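Local coordinates for glutamate racemase (PDB 3UHF), which belongs to the Asp/Glu/hydantoin racemase family and is built from two domains of alpha/beta type, with D-glutamic acid bound in the model, at residues I53-T58 and D80-F85; D88-A93 and F111-V116; S185-Y190 and R212-Y217; I194-A199 and D220-I225. One frame throughout, in Å; residues are numbered along the deposited sequence. Where two conformers were deposited one is given.

In the fold
Two parallel sheets organise the four contacts. Interactions 1 and 2 belong to the sheet whose strand order is 113-114, 89-92, 26-31, 51-56, 249-254; their centres are 12 Å apart and they touch where Phe-82 CE1 lies 3.9 Å from Leu-90 CD1. Interactions 3 and 4 lie across the chain's centre, around the second sheet, also with centres 12 Å apart, and Ser-215 meets Leu-224 between them. The centres of interactions 1 and 3 are 34 Å apart, but interactions 2 and 4 come within about 8 Å at their nearest atoms. D-glutamic acid is closest to interaction 2, about 6 Å from the side chain of Val-116, against 12 to 13 Å for the nearest side chains of the others.

Interaction 1: I53-T58 and D80-F85; sequences IYYGDT and DFFEQF
Tyr-55 and Phe-81 form an offset face-to-face stack, ring centroids 4.2 Å apart and planes 20° from parallel. The overlap is partial: Phe-81 CE2 comes to 3.7 Å from Tyr-55 CD1, so each ring covers the rim of the other. This stack packs closely although it lies at the partly exposed side of the contact. Gln-84 NE2 lies over the rim of the opposite face of Phe-81 and donates to Phe-81 O, a 2.9 Å hydrogen bond on a carbonyl lone pair. On the buried side, Phe-82 pushes its far end between the two strand residues, with CZ 3.7 Å from Tyr-55 CB and the ring edge turned to Ile-53 O. Helix 68-82 is the connecting helix of a beta-alpha-beta crossover from strand 51-56 to strand 89-92, which skips strand 26-31 lying between them. A type I turn from Phe-82 to Phe-85 then brings the last ring over buried Ile-53, where the approaches are looser. Ile-53 turns its CG2 methyl away from the backbone N, which places it 4.1 Å above the centroid of Phe-85, almost on the ring normal, while Gln-84 CG covers the other face.

Interaction 2: D88-A93 and F111-V116; sequences DMLIIA and FPVYGV
Leu-90 and Ile-92 pair with the chain from Pro-112 to Tyr-114 through three backbone hydrogen bonds: Leu-90 N to Pro-112 O at 3.0 Å, Tyr-114 N to Leu-90 O at 3.0 Å, and Ile-92 N to Tyr-114 O at 2.7 Å. All are close to straight, and their alternation is that of parallel strands, here an edge strand added to 89-92. Between them run CA-H...O contacts, among them Ile-91 CA to Tyr-114 O at 3.3 Å.

Apolar contacts fill both faces. On the one carrying Leu-90 and Val-113, Phe-111 reaches back so that CE1 lies 3.7 Å from Leu-90 CB; its CG is wedged between backbone N and carbonyl carbon (chi1 42°), which turns the ring toward the neighbouring strand. Ile-92 CG1 meets Val-113 CG1 at 3.9 Å. Across the sheet, the face of Ile-91 and Tyr-114 has Ile-91 CD1 against Tyr-114 CB.

A Met-aromatic contact completes that second face: Met-89 SD sits in the plane of the Tyr-114 ring, at its edge, 4.0 Å from CE2. The phenol OH is bonded to Glu-239, and Leu-235 of helix 227-238 packs on Met-89, Ile-91 and Tyr-114.

At the far end Val-116 packs on Ile-92 O, Ala-93 O and Asn-95, part of the D-glutamic acid pocket. The three inter-strand bonds leave Val-113 O and Val-116 N to the side chains of Arg-106 and Ser-98, while hydrocarbon covers both faces.

Interaction 3: S185-Y190 and R212-Y217; sequences SAMEYY and RSLSKY
Met-187 lies over one face of the Tyr-217 ring, its CB 4.2 Å from the centroid and 20° off the ring normal, a CH-pi contact displaced toward the rim. From there the side chain runs back along the tyrosine in the opposite direction. SD touches both Tyr-217 CB and Leu-214 CD2, each at 3.8 Å. Its approach to the ring is oblique, a Met-aromatic contact with SD 4.8 Å from the centroid. The bend at the last torsion lays CE alongside Tyr-217 CB, 3.9 Å away, with SD and CE both near Ser-213 O. Tyr-217 has CG anti to its own N (chi1 -176°), which extends the ring across the gap; there Glu-188 CG meets its edge, 4.1 Å from CE1. The carboxylate of Glu-188 instead bonds Gln-184 through OE2, and Ser-213 OG is held by Phe-178 O. The axes of the short helical segments approach to 11.3 Å and cross at -57°, a wide spacing bridged chiefly by the methionine and the tyrosine. Behind them, Phe-169 of helix 169-174 also packs on Met-187, while Leu-214 rests on Leu-200 and Leu-202 of strand 199-202, which ties helix 211-218 to the sheet below.

Interaction 4: I194-A199 and D220-I225; sequences ITTPDA and DKTKLI
Thr-222 OG1 donates to Pro-197 O at 2.6 Å, a short bond lying in the carbonyl plane. The hydroxyl is placed anti to its own carbonyl carbon (chi1 -62°), beside the backbone N, and Thr-196 CG2 lies 3.4 Å from Thr-222 OG1. One residue further on, Asp-198 O takes Lys-223 N at 2.9 Å; the N-H points almost straight at the oxygen but comes from well above the carbonyl plane, 42° out of it. Strand 199-202, helix 211-218 and strand 223-226 form a beta-alpha-beta crossover between adjacent parallel strands, and Ala-199 bridges Lys-223 where the two come together, 223-226 being an edge of the four-stranded sheet. Ala-199 CA adds a CA-H...O contact to Lys-223 O, 3.2 Å away, and the methyl of Ala-199 looks toward Ile-225.

The ammonium group of Lys-221 is held less tightly. Its chain folds back through bends at chi2 and chi3, laying CG 3.7 Å from Thr-196 CG2 and bringing NZ to Asp-198 OD1 in a salt bridge of 3.3 Å; the bond is weak, as is a second one from NZ to Thr-196 O. A water donates to Asp-198 OD1 at 2.6 Å and to Lys-221 O at 2.7 Å. The other carboxylate oxygen, OD2, accepts from the backbone N of Glu-134.

Interaction 1: I53-T58 and D80-F85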
loop_
_atom_site.group_PDB
_atom_site.type_symbol
_atom_site.label_atom_id
_atom_site.label_comp_id
_atom_site.label_asym_id
_atom_site.label_seq_id
_atom_site.Cartn_x
_atom_site.Cartn_y
_atom_site.Cartn_z
ATOM N N ILE A 53 4.603 12.088 -8.209
ATOM C CA ILE A 53 3.249 12.622 -8.351
ATOM C C ILE A 53 2.296 11.665 -7.661
ATOM O O ILE A 53 2.155 10.522 -8.092
ATOM C CB ILE A 53 2.827 12.730 -9.836
ATOM C CG1 ILE A 53 3.912 13.417 -10.681
ATOM C CG2 ILE A 53 1.472 13.433 -9.968
ATOM C CD1 ILE A 53 4.290 14.794 -10.214
ATOM N N TYR A 54 1.653 12.129 -6.587
ATOM C CA TYR A 54 0.674 11.332 -5.843
ATOM C C TYR A 54 -0.739 11.737 -6.258
ATOM O O TYR A 54 -1.047 12.919 -6.349
ATOM C CB TYR A 54 0.845 11.536 -4.328
ATOM C CG TYR A 54 -0.067 10.685 -3.460
ATOM C CD1 TYR A 54 0.365 9.460 -2.953
ATOM C CD2 TYR A 54 -1.358 11.106 -3.140
ATOM C CE1 TYR A 54 -0.456 8.679 -2.157
ATOM C CE2 TYR A 54 -2.192 10.321 -2.340
ATOM C CZ TYR A 54 -1.731 9.113 -1.856
ATOM O OH TYR A 54 -2.531 8.324 -1.063
ATOM N N TYR A 55 -1.579 10.746 -6.530
ATOM C CA TYR A 55 -2.977 10.995 -6.846
ATOM C C TYR A 55 -3.832 10.069 -6.002
ATOM O O TYR A 55 -3.631 8.850 -6.005
ATOM C CB TYR A 55 -3.263 10.759 -8.331
ATOM C CG TYR A 55 -4.739 10.873 -8.704
ATOM C CD1 TYR A 55 -5.433 12.066 -8.535
ATOM C CD2 TYR A 55 -5.421 9.799 -9.247
ATOM C CE1 TYR A 55 -6.783 12.174 -8.883
ATOM C CE2 TYR A 55 -6.755 9.893 -9.602
ATOM C CZ TYR A 55 -7.435 11.079 -9.414
ATOM O OH TYR A 55 -8.766 11.159 -9.774
ATOM N N GLY A 56 -4.776 10.650 -5.263
ATOM C CA GLY A 56 -5.680 9.866 -4.442
ATOM C C GLY A 56 -7.108 10.115 -4.897
ATOM O O GLY A 56 -7.493 11.260 -5.100
ATOM N N ASP A 57 -7.884 9.048 -5.086
ATOM C CA ASP A 57 -9.255 9.195 -5.606
ATOM C C ASP A 57 -10.233 9.482 -4.462
ATOM O O ASP A 57 -11.187 8.739 -4.212
ATOM C CB ASP A 57 -9.671 7.941 -6.380
ATOM C CG ASP A 57 -10.998 8.110 -7.112
ATOM O OD1 ASP A 57 -11.498 9.262 -7.224
ATOM O OD2 ASP A 57 -11.533 7.084 -7.583
ATOM N N THR A 58 -9.975 10.559 -3.743
ATOM C CA THR A 58 -10.699 10.793 -2.498
ATOM C C THR A 58 -12.193 11.075 -2.693
ATOM O O THR A 58 -12.947 11.043 -1.733
ATOM C CB THR A 58 -10.056 11.940 -1.699
ATOM O OG1 THR A 58 -9.969 13.097 -2.531
ATOM C CG2 THR A 58 -8.650 11.538 -1.239
ATOM N N ASP A 80 -5.413 7.098 -16.922
ATOM C CA ASP A 80 -5.671 8.216 -17.826
ATOM C C ASP A 80 -5.200 9.541 -17.230
ATOM O O ASP A 80 -4.573 10.339 -17.914
ATOM C CB ASP A 80 -7.158 8.323 -18.158
ATOM C CG ASP A 80 -7.638 7.223 -19.074
ATOM O OD1 ASP A 80 -6.799 6.534 -19.682
ATOM O OD2 ASP A 80 -8.871 7.063 -19.187
ATOM N N PHE A 81 -5.504 9.764 -15.954
ATOM C CA PHE A 81 -5.092 10.987 -15.270
ATOM C C PHE A 81 -3.585 11.180 -15.306
ATOM O O PHE A 81 -3.095 12.292 -15.497
ATOM C CB PHE A 81 -5.557 10.991 -13.809
ATOM C CG PHE A 81 -5.028 12.154 -13.018
ATOM C CD1 PHE A 81 -5.648 13.395 -13.092
ATOM C CD2 PHE A 81 -3.905 12.015 -12.216
ATOM C CE1 PHE A 81 -5.158 14.475 -12.375
ATOM C CE2 PHE A 81 -3.409 13.091 -11.499
ATOM C CZ PHE A 81 -4.035 14.322 -11.579
ATOM N N PHE A 82 -2.853 10.085 -15.118
ATOM C CA PHE A 82 -1.402 10.135 -15.020
ATOM C C PHE A 82 -0.716 10.382 -16.356
ATOM O O PHE A 82 0.430 10.837 -16.401
ATOM C CB PHE A 82 -0.874 8.836 -14.413
ATOM C CG PHE A 82 -0.782 8.866 -12.923
ATOM C CD1 PHE A 82 -1.692 8.176 -12.146
ATOM C CD2 PHE A 82 0.206 9.605 -12.294
ATOM C CE1 PHE A 82 -1.613 8.210 -10.772
ATOM C CE2 PHE A 82 0.287 9.636 -10.915
ATOM C CZ PHE A 82 -0.624 8.943 -10.159
ATOM N N GLU A 83 -1.408 10.087 -17.447
ATOM C CA GLU A 83 -0.750 10.114 -18.752
ATOM C C GLU A 83 -0.336 11.523 -19.179
ATOM O O GLU A 83 0.441 11.687 -20.116
ATOM C CB GLU A 83 -1.599 9.417 -19.824
ATOM C CG GLU A 83 -2.639 10.285 -20.495
ATOM C CD GLU A 83 -3.379 9.541 -21.596
ATOM O OE1 GLU A 83 -3.335 8.291 -21.598
ATOM O OE2 GLU A 83 -3.997 10.203 -22.460
ATOM N N GLN A 84 -0.829 12.532 -18.466
ATOM C CA GLN A 84 -0.456 13.914 -18.733
ATOM C C GLN A 84 0.894 14.280 -18.110
ATOM O O GLN A 84 1.424 15.361 -18.367
ATOM C CB GLN A 84 -1.535 14.863 -18.207
ATOM C CG GLN A 84 -1.634 14.891 -16.692
ATOM C CD GLN A 84 -2.802 15.728 -16.180
ATOM O OE1 GLN A 84 -2.775 16.959 -16.242
ATOM N NE2 GLN A 84 -3.830 15.059 -15.667
ATOM N N PHE A 85 1.457 13.381 -17.307
ATOM C CA PHE A 85 2.633 13.720 -16.501
ATOM C C PHE A 85 3.988 13.203 -16.996
ATOM O O PHE A 85 5.028 13.654 -16.517
ATOM C CB PHE A 85 2.421 13.296 -15.042
ATOM C CG PHE A 85 1.409 14.131 -14.316
ATOM C CD1 PHE A 85 1.712 15.426 -13.930
ATOM C CD2 PHE A 85 0.153 13.629 -14.026
ATOM C CE1 PHE A 85 0.782 16.202 -13.269
ATOM C CE2 PHE A 85 -0.779 14.401 -13.362
ATOM C CZ PHE A 85 -0.463 15.689 -12.986
#

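Interaction 2: D88-A93 and F111-V116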
loop_
_atom_site.group_PDB
_atom_site.type_symbol
_atom_site.label_atom_id
_atom_site.label_comp_id
_atom_site.label_asym_id
_atom_site.label_seq_id
_atom_site.Cartn_x
_atom_site.Cartn_y
_atom_site.Cartn_z
ATOM N N ASP A 88 7.996 7.817 -15.269
ATOM C CA ASP A 88 8.881 6.710 -15.619
ATOM C C ASP A 88 8.311 5.362 -15.192
ATOM O O ASP A 88 8.619 4.332 -15.795
ATOM C CB ASP A 88 10.262 6.908 -14.995
ATOM C CG ASP A 88 10.987 8.117 -15.562
ATOM O OD1 ASP A 88 10.755 8.455 -16.745
ATOM O OD2 ASP A 88 11.786 8.728 -14.820
ATOM N N MET A 89 7.503 5.377 -14.134
ATOM C CA MET A 89 6.763 4.202 -13.712
ATOM C C MET A 89 5.646 4.590 -12.746
ATOM O O MET A 89 5.625 5.698 -12.206
ATOM C CB MET A 89 7.675 3.146 -13.083
ATOM C CG MET A 89 8.100 3.409 -11.666
ATOM S SD MET A 89 9.189 2.086 -11.068
ATOM C CE MET A 89 9.859 2.854 -9.609
ATOM N N LEU A 90 4.716 3.670 -12.554
ATOM C CA LEU A 90 3.572 3.912 -11.691
ATOM C C LEU A 90 3.522 2.876 -10.583
ATOM O O LEU A 90 3.561 1.665 -10.837
ATOM C CB LEU A 90 2.279 3.862 -12.497
ATOM C CG LEU A 90 0.999 3.965 -11.660
ATOM C CD1 LEU A 90 0.972 5.275 -10.884
ATOM C CD2 LEU A 90 -0.227 3.842 -12.556
ATOM N N ILE A 91 3.423 3.363 -9.350
ATOM C CA ILE A 91 3.275 2.505 -8.194
ATOM C C ILE A 91 1.832 2.565 -7.715
ATOM O O ILE A 91 1.300 3.651 -7.440
ATOM C CB ILE A 91 4.181 2.952 -7.037
ATOM C CG1 ILE A 91 5.635 3.036 -7.494
ATOM C CG2 ILE A 91 4.029 2.004 -5.844
ATOM C CD1 ILE A 91 6.128 1.770 -8.158
ATOM N N ILE A 92 1.195 1.406 -7.646
ATOM C CA ILE A 92 -0.155 1.303 -7.086
ATOM C C ILE A 92 -0.011 1.024 -5.590
ATOM O O ILE A 92 0.210 -0.115 -5.182
ATOM C CB ILE A 92 -0.949 0.164 -7.759
ATOM C CG1 ILE A 92 -0.897 0.312 -9.291
ATOM C CG2 ILE A 92 -2.392 0.126 -7.259
ATOM C CD1 ILE A 92 -1.445 1.643 -9.799
ATOM N N ALA A 93 -0.090 2.081 -4.781
ATOM C CA ALA A 93 0.086 1.972 -3.333
ATOM C C ALA A 93 -1.041 1.159 -2.714
ATOM O O ALA A 93 -0.877 0.540 -1.670
ATOM C CB ALA A 93 0.132 3.376 -2.689
ATOM N N PHE A 111 4.720 2.008 -19.499
ATOM C CA PHE A 111 5.798 2.087 -18.520
ATOM C C PHE A 111 5.510 1.046 -17.440
ATOM O O PHE A 111 4.388 0.556 -17.354
ATOM C CB PHE A 111 5.892 3.495 -17.927
ATOM C CG PHE A 111 4.563 4.101 -17.611
ATOM C CD1 PHE A 111 3.860 3.717 -16.476
ATOM C CD2 PHE A 111 4.013 5.058 -18.450
ATOM C CE1 PHE A 111 2.626 4.271 -16.189
ATOM C CE2 PHE A 111 2.782 5.619 -18.165
ATOM C CZ PHE A 111 2.090 5.228 -17.029
ATOM N N PRO A 112 6.527 0.673 -16.643
ATOM C CA PRO A 112 6.280 -0.338 -15.610
ATOM C C PRO A 112 5.210 0.095 -14.616
ATOM O O PRO A 112 5.141 1.271 -14.260
ATOM C CB PRO A 112 7.633 -0.449 -14.900
ATOM C CG PRO A 112 8.638 -0.038 -15.940
ATOM C CD PRO A 112 7.956 1.025 -16.747
ATOM N N VAL A 113 4.390 -0.859 -14.189
ATOM C CA VAL A 113 3.384 -0.633 -13.157
ATOM C C VAL A 113 3.568 -1.705 -12.094
ATOM O O VAL A 113 3.554 -2.897 -12.403
ATOM C CB VAL A 113 1.971 -0.710 -13.734
ATOM C CG1 VAL A 113 0.912 -0.498 -12.633
ATOM C CG2 VAL A 113 1.798 0.316 -14.857
ATOM N N TYR A 114 3.765 -1.285 -10.848
ATOM C CA TYR A 114 3.970 -2.215 -9.737
ATOM C C TYR A 114 2.944 -1.949 -8.651
ATOM O O TYR A 114 2.676 -0.787 -8.337
ATOM C CB TYR A 114 5.362 -2.037 -9.136
ATOM C CG TYR A 114 6.475 -2.407 -10.094
ATOM C CD1 TYR A 114 6.681 -3.730 -10.454
ATOM C CD2 TYR A 114 7.300 -1.436 -10.646
ATOM C CE1 TYR A 114 7.692 -4.086 -11.339
ATOM C CE2 TYR A 114 8.321 -1.781 -11.537
ATOM C CZ TYR A 114 8.503 -3.105 -11.871
ATOM O OH TYR A 114 9.503 -3.458 -12.744
ATOM N N GLY A 115 2.388 -3.025 -8.092
ATOM C CA GLY A 115 1.493 -2.950 -6.942
ATOM C C GLY A 115 2.297 -3.297 -5.702
ATOM O O GLY A 115 3.535 -3.358 -5.770
ATOM N N VAL A 116 1.616 -3.532 -4.582
ATOM C CA VAL A 116 2.294 -3.781 -3.317
ATOM C C VAL A 116 2.136 -5.212 -2.796
ATOM O O VAL A 116 2.692 -5.561 -1.756
ATOM C CB VAL A 116 1.827 -2.795 -2.222
ATOM C CG1 VAL A 116 2.348 -1.384 -2.516
ATOM C CG2 VAL A 116 0.287 -2.803 -2.102
#

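Interaction 3: S185-Y190 and R212-Y217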
loop_
_atom_site.group_PDB
_atom_site.type_symbol
_atom_site.label_atom_id
_atom_site.label_comp_id
_atom_site.label_asym_id
_atom_site.label_seq_id
_atom_site.Cartn_x
_atom_site.Cartn_y
_atom_site.Cartn_z
ATOM N N SER A 185 -11.307 -2.636 21.271
ATOM C CA SER A 185 -12.529 -3.407 21.050
ATOM C C SER A 185 -12.644 -3.915 19.610
ATOM O O SER A 185 -13.140 -5.018 19.370
ATOM C CB SER A 185 -13.758 -2.576 21.421
ATOM O OG SER A 185 -13.749 -2.261 22.803
ATOM N N ALA A 186 -12.189 -3.113 18.654
ATOM C CA ALA A 186 -12.182 -3.534 17.255
ATOM C C ALA A 186 -11.212 -4.701 17.056
ATOM O O ALA A 186 -11.502 -5.668 16.352
ATOM C CB ALA A 186 -11.777 -2.387 16.368
ATOM N N MET A 187 -10.048 -4.590 17.673
ATOM C CA MET A 187 -9.061 -5.659 17.575
ATOM C C MET A 187 -9.598 -6.948 18.193
ATOM O O MET A 187 -9.429 -8.037 17.621
ATOM C CB MET A 187 -7.736 -5.231 18.199
ATOM C CG MET A 187 -7.051 -4.156 17.385
ATOM S SD MET A 187 -5.339 -3.815 17.888
ATOM C CE MET A 187 -5.605 -3.178 19.544
ATOM N N GLU A 188 -10.277 -6.831 19.331
ATOM C CA GLU A 188 -10.850 -8.005 19.975
ATOM C C GLU A 188 -11.939 -8.606 19.104
ATOM O O GLU A 188 -12.071 -9.830 19.012
ATOM C CB GLU A 188 -11.368 -7.676 21.376
ATOM C CG GLU A 188 -10.245 -7.357 22.351
ATOM C CD GLU A 188 -10.734 -6.876 23.707
ATOM O OE1 GLU A 188 -11.957 -6.653 23.879
ATOM O OE2 GLU A 188 -9.880 -6.711 24.605
ATOM N N TYR A 189 -12.697 -7.740 18.438
ATOM C CA TYR A 189 -13.755 -8.182 17.547
ATOM C C TYR A 189 -13.197 -9.006 16.394
ATOM O O TYR A 189 -13.681 -10.106 16.123
ATOM C CB TYR A 189 -14.525 -6.974 17.006
ATOM C CG TYR A 189 -15.545 -7.295 15.932
ATOM C CD1 TYR A 189 -16.786 -7.824 16.258
ATOM C CD2 TYR A 189 -15.273 -7.030 14.592
ATOM C CE1 TYR A 189 -17.728 -8.102 15.278
ATOM C CE2 TYR A 189 -16.210 -7.304 13.603
ATOM C CZ TYR A 189 -17.435 -7.839 13.954
ATOM O OH TYR A 189 -18.367 -8.109 12.980
ATOM N N TYR A 190 -12.188 -8.481 15.709
ATOM C CA TYR A 190 -11.652 -9.187 14.551
ATOM C C TYR A 190 -10.782 -10.376 14.943
ATOM O O TYR A 190 -10.742 -11.368 14.232
ATOM C CB TYR A 190 -10.849 -8.255 13.639
ATOM C CG TYR A 190 -11.717 -7.295 12.862
ATOM C CD1 TYR A 190 -11.595 -5.925 13.029
ATOM C CD2 TYR A 190 -12.684 -7.771 11.990
ATOM C CE1 TYR A 190 -12.408 -5.046 12.322
ATOM C CE2 TYR A 190 -13.504 -6.904 11.278
ATOM C CZ TYR A 190 -13.359 -5.547 11.449
ATOM O OH TYR A 190 -14.176 -4.689 10.739
ATOM N N ARG A 212 1.647 0.319 15.918
ATOM C CA ARG A 212 2.050 0.274 17.320
ATOM C C ARG A 212 1.001 -0.460 18.154
ATOM O O ARG A 212 1.331 -1.301 18.994
ATOM C CB ARG A 212 2.285 1.682 17.869
ATOM C CG ARG A 212 2.762 1.709 19.315
ATOM C CD ARG A 212 2.941 3.134 19.827
ATOM N NE ARG A 212 1.672 3.855 19.872
ATOM C CZ ARG A 212 1.278 4.744 18.964
ATOM N NH1 ARG A 212 0.102 5.343 19.089
ATOM N NH2 ARG A 212 2.060 5.035 17.931
ATOM N N SER A 213 -0.266 -0.150 17.905
ATOM C CA SER A 213 -1.356 -0.799 18.619
ATOM C C SER A 213 -1.481 -2.282 18.274
ATOM O O SER A 213 -1.724 -3.104 19.157
ATOM C CB SER A 213 -2.677 -0.067 18.351
ATOM O OG SER A 213 -2.701 1.157 19.059
ATOM N N LEU A 214 -1.330 -2.621 16.999
ATOM C CA LEU A 214 -1.383 -4.026 16.580
ATOM C C LEU A 214 -0.246 -4.826 17.210
ATOM O O LEU A 214 -0.442 -5.952 17.669
ATOM C CB LEU A 214 -1.361 -4.149 15.049
ATOM C CG LEU A 214 -2.643 -3.733 14.321
ATOM C CD1 LEU A 214 -2.395 -3.555 12.825
ATOM C CD2 LEU A 214 -3.714 -4.776 14.554
ATOM N N SER A 215 0.939 -4.229 17.251
ATOM C CA SER A 215 2.106 -4.906 17.821
ATOM C C SER A 215 1.920 -5.135 19.317
ATOM O O SER A 215 2.249 -6.199 19.837
ATOM C CB SER A 215 3.378 -4.111 17.531
ATOM O OG SER A 215 4.522 -4.814 17.973
ATOM N N LYS A 216 1.364 -4.142 20.012
ATOM C CA LYS A 216 1.087 -4.288 21.433
ATOM C C LYS A 216 0.028 -5.364 21.668
ATOM O O LYS A 216 0.131 -6.144 22.613
ATOM C CB LYS A 216 0.659 -2.951 22.044
ATOM C CG LYS A 216 0.341 -3.010 23.523
ATOM C CD LYS A 216 -0.130 -1.652 24.036
ATOM C CE LYS A 216 -0.616 -1.729 25.479
ATOM N NZ LYS A 216 0.449 -2.218 26.398
ATOM N N TYR A 217 -0.963 -5.427 20.785
ATOM C CA TYR A 217 -2.024 -6.434 20.892
ATOM C C TYR A 217 -1.460 -7.848 20.760
ATOM O O TYR A 217 -1.756 -8.726 21.572
ATOM C CB TYR A 217 -3.111 -6.211 19.821
ATOM C CG TYR A 217 -4.277 -7.180 19.946
ATOM C CD1 TYR A 217 -5.311 -6.940 20.841
ATOM C CD2 TYR A 217 -4.322 -8.354 19.194
ATOM C CE1 TYR A 217 -6.366 -7.823 20.975
ATOM C CE2 TYR A 217 -5.375 -9.251 19.325
ATOM C CZ TYR A 217 -6.395 -8.975 20.217
ATOM O OH TYR A 217 -7.443 -9.851 20.360
#

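Interaction 4: I194-A199 and D220-I225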
loop_
_atom_site.group_PDB
_atom_site.type_symbol
_atom_site.label_atom_id
_atom_site.label_comp_id
_atom_site.label_asym_id
_atom_site.label_seq_id
_atom_site.Cartn_x
_atom_site.Cartn_y
_atom_site.Cartn_z
ATOM N N ILE A 194 -8.296 -16.017 17.367
ATOM C CA ILE A 194 -7.285 -16.140 16.336
ATOM C C ILE A 194 -5.964 -16.469 17.001
ATOM O O ILE A 194 -5.669 -15.969 18.084
ATOM C CB ILE A 194 -7.166 -14.881 15.457
ATOM C CG1 ILE A 194 -6.759 -15.288 14.052
ATOM C CG2 ILE A 194 -6.167 -13.878 16.021
ATOM C CD1 ILE A 194 -6.167 -14.175 13.264
ATOM N N THR A 195 -5.186 -17.348 16.382
ATOM C CA THR A 195 -3.889 -17.693 16.937
ATOM C C THR A 195 -2.905 -16.562 16.657
ATOM O O THR A 195 -3.030 -15.865 15.650
ATOM C CB THR A 195 -3.361 -19.023 16.376
ATOM O OG1 THR A 195 -3.481 -19.025 14.952
ATOM C CG2 THR A 195 -4.161 -20.194 16.939
ATOM N N THR A 196 -1.939 -16.374 17.549
ATOM C CA THR A 196 -0.948 -15.315 17.386
ATOM C C THR A 196 0.014 -15.656 16.256
ATOM O O THR A 196 0.645 -16.706 16.275
ATOM C CB THR A 196 -0.157 -15.092 18.683
ATOM O OG1 THR A 196 -1.064 -14.721 19.729
ATOM C CG2 THR A 196 0.867 -13.985 18.496
ATOM N N PRO A 197 0.130 -14.766 15.262
ATOM C CA PRO A 197 0.941 -15.120 14.093
ATOM C C PRO A 197 2.421 -14.779 14.258
ATOM O O PRO A 197 2.792 -13.935 15.076
ATOM C CB PRO A 197 0.320 -14.267 12.988
ATOM C CG PRO A 197 -0.141 -13.044 13.703
ATOM C CD PRO A 197 -0.604 -13.504 15.064
ATOM N N ASP A 198 3.268 -15.448 13.482
ATOM C CA ASP A 198 4.675 -15.090 13.429
ATOM C C ASP A 198 4.891 -13.845 12.580
ATOM O O ASP A 198 5.821 -13.067 12.827
ATOM C CB ASP A 198 5.504 -16.264 12.902
ATOM C CG ASP A 198 5.427 -17.472 13.820
ATOM O OD1 ASP A 198 5.979 -17.390 14.937
ATOM O OD2 ASP A 198 4.809 -18.493 13.434
ATOM N N ALA A 199 4.034 -13.658 11.577
ATOM C CA ALA A 199 4.062 -12.443 10.768
ATOM C C ALA A 199 2.653 -11.915 10.529
ATOM O O ALA A 199 1.734 -12.681 10.246
ATOM C CB ALA A 199 4.751 -12.687 9.440
ATOM N N ASP A 220 5.499 -9.455 21.114
ATOM C CA ASP A 220 6.762 -9.366 20.378
ATOM C C ASP A 220 7.097 -10.583 19.518
ATOM O O ASP A 220 8.133 -10.605 18.859
ATOM C CB ASP A 220 7.924 -9.043 21.327
ATOM C CG ASP A 220 7.967 -9.962 22.532
ATOM O OD1 ASP A 220 7.315 -11.026 22.495
ATOM O OD2 ASP A 220 8.660 -9.622 23.516
ATOM N N LYS A 221 6.239 -11.598 19.513
ATOM C CA LYS A 221 6.500 -12.750 18.654
ATOM C C LYS A 221 6.046 -12.461 17.221
ATOM O O LYS A 221 6.407 -13.170 16.280
ATOM C CB LYS A 221 5.832 -14.015 19.204
ATOM C CG LYS A 221 4.502 -14.369 18.569
ATOM C CD LYS A 221 4.603 -15.616 17.695
ATOM C CE LYS A 221 3.763 -16.762 18.257
ATOM N NZ LYS A 221 3.698 -17.927 17.325
ATOM N N THR A 222 5.267 -11.399 17.058
ATOM C CA THR A 222 4.681 -11.094 15.762
ATOM C C THR A 222 5.437 -10.002 15.007
ATOM O O THR A 222 5.502 -8.858 15.453
ATOM C CB THR A 222 3.215 -10.666 15.917
ATOM O OG1 THR A 222 2.466 -11.749 16.474
ATOM C CG2 THR A 222 2.634 -10.305 14.574
ATOM N N LYS A 223 6.006 -10.357 13.860
ATOM C CA LYS A 223 6.663 -9.370 13.009
ATOM C C LYS A 223 5.650 -8.701 12.089
ATOM O O LYS A 223 4.876 -9.377 11.418
ATOM C CB LYS A 223 7.763 -10.039 12.180
ATOM C CG LYS A 223 8.874 -10.646 13.016
ATOM C CD LYS A 223 9.928 -11.296 12.127
ATOM C CE LYS A 223 11.144 -11.737 12.930
ATOM N NZ LYS A 223 12.286 -12.031 12.026
ATOM N N LEU A 224 5.645 -7.370 12.056
ATOM C CA LEU A 224 4.717 -6.657 11.193
ATOM C C LEU A 224 5.372 -6.417 9.834
ATOM O O LEU A 224 6.519 -5.972 9.759
ATOM C CB LEU A 224 4.278 -5.323 11.818
ATOM C CG LEU A 224 3.097 -5.353 12.799
ATOM C CD1 LEU A 224 3.404 -6.263 13.964
ATOM C CD2 LEU A 224 2.813 -3.947 13.299
ATOM N N ILE A 225 4.642 -6.739 8.769
ATOM C CA ILE A 225 5.120 -6.522 7.410
ATOM C C ILE A 225 4.454 -5.277 6.830
ATOM O O ILE A 225 3.248 -5.258 6.615
ATOM C CB ILE A 225 4.835 -7.746 6.495
ATOM C CG1 ILE A 225 5.310 -9.044 7.159
ATOM C CG2 ILE A 225 5.464 -7.541 5.132
ATOM C CD1 ILE A 225 6.804 -9.093 7.469
HETATM O O HOH W 1 7.611 -15.565 15.857
#